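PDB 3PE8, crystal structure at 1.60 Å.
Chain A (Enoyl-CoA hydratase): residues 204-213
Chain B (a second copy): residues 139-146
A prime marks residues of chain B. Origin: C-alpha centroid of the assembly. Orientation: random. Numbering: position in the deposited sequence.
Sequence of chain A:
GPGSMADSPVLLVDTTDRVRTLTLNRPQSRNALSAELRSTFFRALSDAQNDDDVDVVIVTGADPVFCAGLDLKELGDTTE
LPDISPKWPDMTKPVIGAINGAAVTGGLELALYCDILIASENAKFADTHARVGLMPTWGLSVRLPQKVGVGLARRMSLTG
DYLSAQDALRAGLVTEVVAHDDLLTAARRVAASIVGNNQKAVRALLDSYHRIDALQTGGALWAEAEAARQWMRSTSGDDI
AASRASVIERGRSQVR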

ATOM      1  N   ALA A 204       8.877  -1.129  23.424  1.00 11.89           N
ATOM      2  CA  ALA A 204       8.816  -2.045  22.289  1.00 11.91           C
ATOM      3  C   ALA A 204       7.428  -2.000  21.618  1.00 12.14           C
ATOM      4  O   ALA A 204       7.310  -1.941  20.382  1.00 12.35           O
ATOM      5  CB  ALA A 204       9.197  -3.488  22.736  1.00 12.80           C
ATOM      6  N   LEU A 205       6.380  -1.966  22.425  1.00 11.42           N
ATOM      7  CA  LEU A 205       5.034  -1.935  21.879  1.00 12.27           C
ATOM      8  C   LEU A 205       4.769  -0.587  21.212  1.00 11.26           C
ATOM      9  O   LEU A 205       4.234  -0.537  20.101  1.00 10.63           O
ATOM     10  CB  LEU A 205       3.979  -2.268  22.926  1.00 13.78           C
ATOM     11  CG  LEU A 205       2.559  -2.351  22.362  1.00 16.99           C
ATOM     12  CD1 LEU A 205       2.362  -3.145  21.033  1.00 18.20           C
ATOM     13  CD2 LEU A 205       1.621  -2.890  23.442  1.00 19.31           C
ATOM     14  N   LEU A 206       5.169   0.518  21.840  1.00 10.59           N
ATOM     15  CA  LEU A 206       4.958   1.841  21.203  1.00  9.88           C
ATOM     16  C   LEU A 206       5.791   2.017  19.910  1.00 10.88           C
ATOM     17  O   LEU A 206       5.318   2.557  18.925  1.00 10.98           O
ATOM     18  CB  LEU A 206       5.179   2.997  22.184  1.00  9.69           C
ATOM     19  CG  LEU A 206       4.834   4.363  21.616  1.00 10.07           C
ATOM     20  CD1 LEU A 206       3.349   4.428  21.147  1.00 11.20           C
ATOM     21  CD2 LEU A 206       5.109   5.457  22.640  1.00 11.19           C
ATOM     22  N   ASP A 207       7.033   1.522  19.918  1.00 11.68           N
ATOM     23  CA  ASP A 207       7.835   1.527  18.704  1.00 12.63           C
ATOM     24  C   ASP A 207       7.108   0.790  17.598  1.00 12.25           C
ATOM     25  O   ASP A 207       7.060   1.251  16.456  1.00 12.82           O
ATOM     26  CB  ASP A 207       9.194   0.911  18.992  1.00 13.43           C
ATOM     27  CG  ASP A 207      10.270   1.250  17.957  1.00 17.63           C
ATOM     28  OD1 ASP A 207      10.198   2.272  17.237  1.00 18.64           O
ATOM     29  OD2 ASP A 207      11.244   0.447  17.928  1.00 23.31           O
ATOM     30  N   SER A 208       6.511  -0.343  17.941  1.00 11.36           N
ATOM     31  CA  SER A 208       5.781  -1.095  16.953  1.00 11.85           C
ATOM     32  C   SER A 208       4.545  -0.343  16.433  1.00 11.10           C
ATOM     33  O   SER A 208       4.307  -0.282  15.216  1.00 10.83           O
ATOM     34  CB  SER A 208       5.416  -2.484  17.483  1.00 12.13           C
ATOM     35  OG  SER A 208       4.815  -3.221  16.440  1.00 14.36           O
ATOM     36  N   TYR A 209       3.762   0.253  17.334  1.00 10.08           N
ATOM     37  CA  TYR A 209       2.631   1.071  16.904  1.00 10.37           C
ATOM     38  C   TYR A 209       3.114   2.194  15.954  1.00  9.93           C
ATOM     39  O   TYR A 209       2.473   2.483  14.967  1.00 10.72           O
ATOM     40  CB  TYR A 209       1.957   1.725  18.110  1.00  9.88           C
ATOM     41  CG  TYR A 209       0.878   0.907  18.832  1.00  9.93           C
ATOM     42  CD1 TYR A 209      -0.160   0.342  18.139  1.00 11.41           C
ATOM     43  CD2 TYR A 209       0.826   0.828  20.230  1.00 13.36           C
ATOM     44  CE1 TYR A 209      -1.171  -0.357  18.778  1.00 11.76           C
ATOM     45  CE2 TYR A 209      -0.184   0.136  20.873  1.00 12.90           C
ATOM     46  CZ  TYR A 209      -1.185  -0.465  20.153  1.00 11.49           C
ATOM     47  OH  TYR A 209      -2.255  -1.145  20.766  1.00 12.65           O
ATOM     48  N   HIS A 210       4.243   2.829  16.277  1.00  9.86           N
ATOM     49  CA  HIS A 210       4.762   3.869  15.442  1.00 10.83           C
ATOM     50  C   HIS A 210       5.187   3.361  14.059  1.00 10.61           C
ATOM     51  O   HIS A 210       4.963   4.027  13.041  1.00 11.89           O
ATOM     52  CB  HIS A 210       5.966   4.552  16.111  1.00 11.65           C
ATOM     53  CG  HIS A 210       5.622   5.414  17.283  1.00 11.86           C
ATOM     54  ND1 HIS A 210       6.584   5.929  18.120  1.00 13.85           N
ATOM     55  CD2 HIS A 210       4.432   5.860  17.754  1.00 11.36           C
ATOM     56  CE1 HIS A 210       6.000   6.672  19.049  1.00 12.95           C
ATOM     57  NE2 HIS A 210       4.693   6.654  18.844  1.00 11.20           N
ATOM     58  N   ARG A 211       5.846   2.210  14.020  1.00 10.97           N
ATOM     59  CA  ARG A 211       6.233   1.605  12.752  1.00 10.80           C
ATOM     60  C   ARG A 211       5.032   1.229  11.867  1.00 11.65           C
ATOM     61  O   ARG A 211       5.006   1.464  10.663  1.00 13.97           O
ATOM     62  CB  ARG A 211       7.080   0.339  13.028  1.00 12.82           C
ATOM     63  N   ILE A 212       4.002   0.669  12.483  1.00 11.53           N
ATOM     64  CA  ILE A 212       2.775   0.346  11.772  1.00 12.31           C
ATOM     65  C   ILE A 212       2.146   1.631  11.236  1.00 12.45           C
ATOM     66  O   ILE A 212       1.761   1.701  10.083  1.00 13.44           O
ATOM     67  CB  ILE A 212       1.813  -0.435  12.690  1.00 11.96           C
ATOM     68  CG1 ILE A 212       2.323  -1.838  12.930  1.00 12.39           C
ATOM     69  CG2 ILE A 212       0.404  -0.499  12.081  1.00 16.20           C
ATOM     70  CD1 ILE A 212       1.688  -2.490  14.190  1.00 14.29           C
ATOM     71  N   ASP A 213       2.071   2.668  12.063  1.00 11.85           N
ATOM     72  CA  ASP A 213       1.517   3.948  11.633  1.00 12.49           C
ATOM     73  C   ASP A 213       2.321   4.546  10.481  1.00 13.25           C
ATOM     74  O   ASP A 213       1.744   5.029   9.524  1.00 13.75           O
ATOM     75  CB  ASP A 213       1.414   4.905  12.809  1.00 12.10           C
ATOM     76  CG  ASP A 213       0.684   6.172  12.461  1.00 15.02           C
ATOM     77  OD1 ASP A 213      -0.501   6.080  12.063  1.00 18.50           O
ATOM     78  OD2 ASP A 213       1.312   7.215  12.566  1.00 17.89           O
TER
ATOM     79  N   GLY B 139      -2.893  -9.840  16.400  1.00  9.81           N
ATOM     80  CA  GLY B 139      -3.428  -8.641  15.782  1.00  9.54           C
ATOM     81  C   GLY B 139      -3.823  -7.473  16.657  1.00  9.53           C
ATOM     82  O   GLY B 139      -4.310  -6.465  16.114  1.00 10.21           O
ATOM     83  N   LEU B 140      -3.580  -7.549  17.957  1.00  9.63           N
ATOM     84  CA  LEU B 140      -3.992  -6.436  18.812  1.00 10.30           C
ATOM     85  C   LEU B 140      -3.457  -5.098  18.301  1.00  9.40           C
ATOM     86  O   LEU B 140      -4.164  -4.089  18.295  1.00  9.46           O
ATOM     87  CB  LEU B 140      -3.575  -6.665  20.248  1.00  9.97           C
ATOM     88  CG  LEU B 140      -4.216  -5.739  21.290  1.00 15.78           C
ATOM     89  CD1 LEU B 140      -4.422  -6.461  22.575  1.00 20.97           C
ATOM     90  CD2 LEU B 140      -3.260  -4.521  21.435  1.00 19.11           C
ATOM     91  N   SER B 141      -2.182  -5.033  17.918  1.00 10.01           N
ATOM     92  CA  SER B 141      -1.567  -3.747  17.599  1.00  9.89           C
ATOM     93  C   SER B 141      -2.035  -3.164  16.255  1.00  9.48           C
ATOM     94  O   SER B 141      -1.827  -1.981  15.971  1.00  9.87           O
ATOM     95  CB  SER B 141      -0.040  -3.828  17.686  1.00 12.24           C
ATOM     96  OG  SER B 141       0.528  -4.722  16.760  1.00 12.96           O
ATOM     97  N   VAL B 142      -2.701  -3.996  15.467  1.00  9.86           N
ATOM     98  CA  VAL B 142      -3.311  -3.576  14.215  1.00  9.65           C
ATOM     99  C   VAL B 142      -4.800  -3.269  14.416  1.00  9.01           C
ATOM    100  O   VAL B 142      -5.283  -2.200  14.038  1.00  8.98           O
ATOM    101  CB  VAL B 142      -3.142  -4.636  13.136  1.00 11.08           C
ATOM    102  CG1 VAL B 142      -3.789  -4.189  11.816  1.00 11.74           C
ATOM    103  CG2 VAL B 142      -1.611  -4.904  12.979  1.00 12.36           C
ATOM    104  N   ARG B 143      -5.513  -4.222  15.019  1.00  7.86           N
ATOM    105  CA  ARG B 143      -6.960  -4.093  15.108  1.00  7.85           C
ATOM    106  C   ARG B 143      -7.455  -3.179  16.225  1.00  7.50           C
ATOM    107  O   ARG B 143      -8.557  -2.636  16.104  1.00  8.19           O
ATOM    108  CB  ARG B 143      -7.633  -5.461  15.208  1.00  8.40           C
ATOM    109  CG  ARG B 143      -7.353  -6.371  14.029  1.00  8.34           C
ATOM    110  CD  ARG B 143      -8.288  -7.595  13.953  1.00  9.81           C
ATOM    111  NE  ARG B 143      -7.910  -8.355  12.773  1.00 10.66           N
ATOM    112  CZ  ARG B 143      -6.998  -9.328  12.739  1.00 10.98           C
ATOM    113  NH1 ARG B 143      -6.458  -9.813  13.853  1.00 10.44           N
ATOM    114  NH2 ARG B 143      -6.639  -9.840  11.557  1.00 13.63           N
ATOM    115  N   LEU B 144      -6.705  -3.020  17.298  1.00  7.42           N
ATOM    116  CA  LEU B 144      -7.166  -2.117  18.382  1.00  7.16           C
ATOM    117  C   LEU B 144      -7.214  -0.682  17.894  1.00  8.07           C
ATOM    118  O   LEU B 144      -8.269  -0.050  17.969  1.00  8.84           O
ATOM    119  CB  LEU B 144      -6.414  -2.334  19.681  1.00  7.96           C
ATOM    120  CG  LEU B 144      -7.006  -1.588  20.874  1.00  6.99           C
ATOM    121  CD1 LEU B 144      -8.457  -2.000  21.201  1.00  9.32           C
ATOM    122  CD2 LEU B 144      -6.073  -1.750  22.062  1.00  7.84           C
ATOM    123  N   PRO B 145      -6.142  -0.147  17.273  1.00  8.60           N
ATOM    124  CA  PRO B 145      -6.333   1.235  16.714  1.00  8.87           C
ATOM    125  C   PRO B 145      -7.410   1.316  15.637  1.00 10.15           C
ATOM    126  O   PRO B 145      -8.126   2.305  15.543  1.00 10.32           O
ATOM    127  CB  PRO B 145      -4.967   1.600  16.138  1.00 10.15           C
ATOM    128  CG  PRO B 145      -4.059   0.548  16.592  1.00 11.25           C
ATOM    129  CD  PRO B 145      -4.765  -0.629  17.101  1.00  8.45           C
ATOM    130  N   GLN B 146      -7.531   0.267  14.822  1.00  8.50           N
ATOM    131  CA  GLN B 146      -8.558   0.198  13.785  1.00  9.70           C
ATOM    132  C   GLN B 146      -9.979   0.344  14.346  1.00  8.92           C
ATOM    133  O   GLN B 146     -10.843   0.992  13.709  1.00 12.17           O
ATOM    134  CB  GLN B 146      -8.425  -1.113  13.013  1.00  9.08           C
ATOM    135  CG  GLN B 146      -9.390  -1.325  11.933  1.00 10.10           C
ATOM    136  CD  GLN B 146      -9.312  -2.695  11.314  1.00 14.08           C
ATOM    137  OE1 GLN B 146      -9.180  -3.698  12.017  1.00 12.71           O
ATOM    138  NE2 GLN B 146      -9.374  -2.751   9.973  1.00 14.12           N
TER
HETATM  139  O   HOH W   1       3.093  -4.818  17.772  1.00  9.20           O

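The chain B stretch packs against a continuous helical segment of chain A, residues 204-213, whose backbone keeps regular i to i-4 hydrogen bonds throughout. The two helix axes approach to 10.3 Å at an angle of 67° between their N-to-C directions, and the contact buries 285 Å² in total. No direct hydrogen bond crosses between the stretches; they are held by van der Waals packing, centred on Tyr209, and by one bridging water.

Gly139′ makes no contact with chain A but sets up the helix that does. It occupies the N-cap position, and Gly139′ O accepts from both Val142′ N (3.0 Å) and Arg143′ N (2.8 Å). Its phi of 88° and psi of 5° call for glycine, since a CB here would be jammed against the preceding carbonyl oxygen; an ideal CB would also lie 2.2 Å from NH1 of Arg143′, whose side chain folds back over this turn.

Leu140′ opens the contact. Its CA-to-CB bond points sideways, yet the end of the side chain comes nearer, bringing Leu140′ CD2 to 3.6 Å from Tyr209 OH. The hydroxyl is not left unsatisfied in this apolar setting, because it is hydrogen-bonded elsewhere in the structure.

Ser141′ lies at the centre of the contact, with Ser141′ CA 6.4 Å from Tyr209 CA. The side chain points toward chain A, and its small size lets the tyrosine ring come close to the backbone: Tyr209 CE1 is 3.3 Å from Ser141′ O, which sits at the ring edge near its plane, and 3.8 Å from Ser141′ CB. Ser141′ CB also meets Leu205 CD1 at 4.2 Å, while Ser141′ OG lies 3.6 Å from Ile212 CD1. This hydroxyl, in the p rotamer, brings Ser141′ OG into position to accept a hydrogen bond from the O of water 1 at 2.8 Å. The O of this water is in turn hydrogen-bonded to Ser208 OG at 2.7 Å, so two buried serines are linked through a single solvent molecule.

Val142′ directs its CA-to-CB bond away from chain A, but Val142′ CG2 still reaches to 4.3 Å from Ile212 CD1. Ile212 points toward chain B and buries 50 Å²; its extended chi2 (t) carries CD1 out to meet both the valine methyl and the serine hydroxyl. Arg143′ contributes nothing across the interface.

Leu144′ and Pro145′ complete the pocket for Tyr209. Leu144′ CD2 stands 4.1 Å from Tyr209 OH, and Pro145′ CG approaches Tyr209 CE1 obliquely at 3.7 Å, giving the ring a compact apolar neighbour. Lacking an amide hydrogen, the proline cannot bond back to the preceding turn, and the helix is kinked here; the next bond, from Gln146′ N to Val142′ O, is weak at 3.4 Å. Together with Leu140′ and Ser141′, these two residues form the hole into which the tyrosine fits as a knob. Tyr209 starts out sideways from its helix, but its long side chain reaches into this pocket and buries 78 Å². Gln146′ lies beyond the contact.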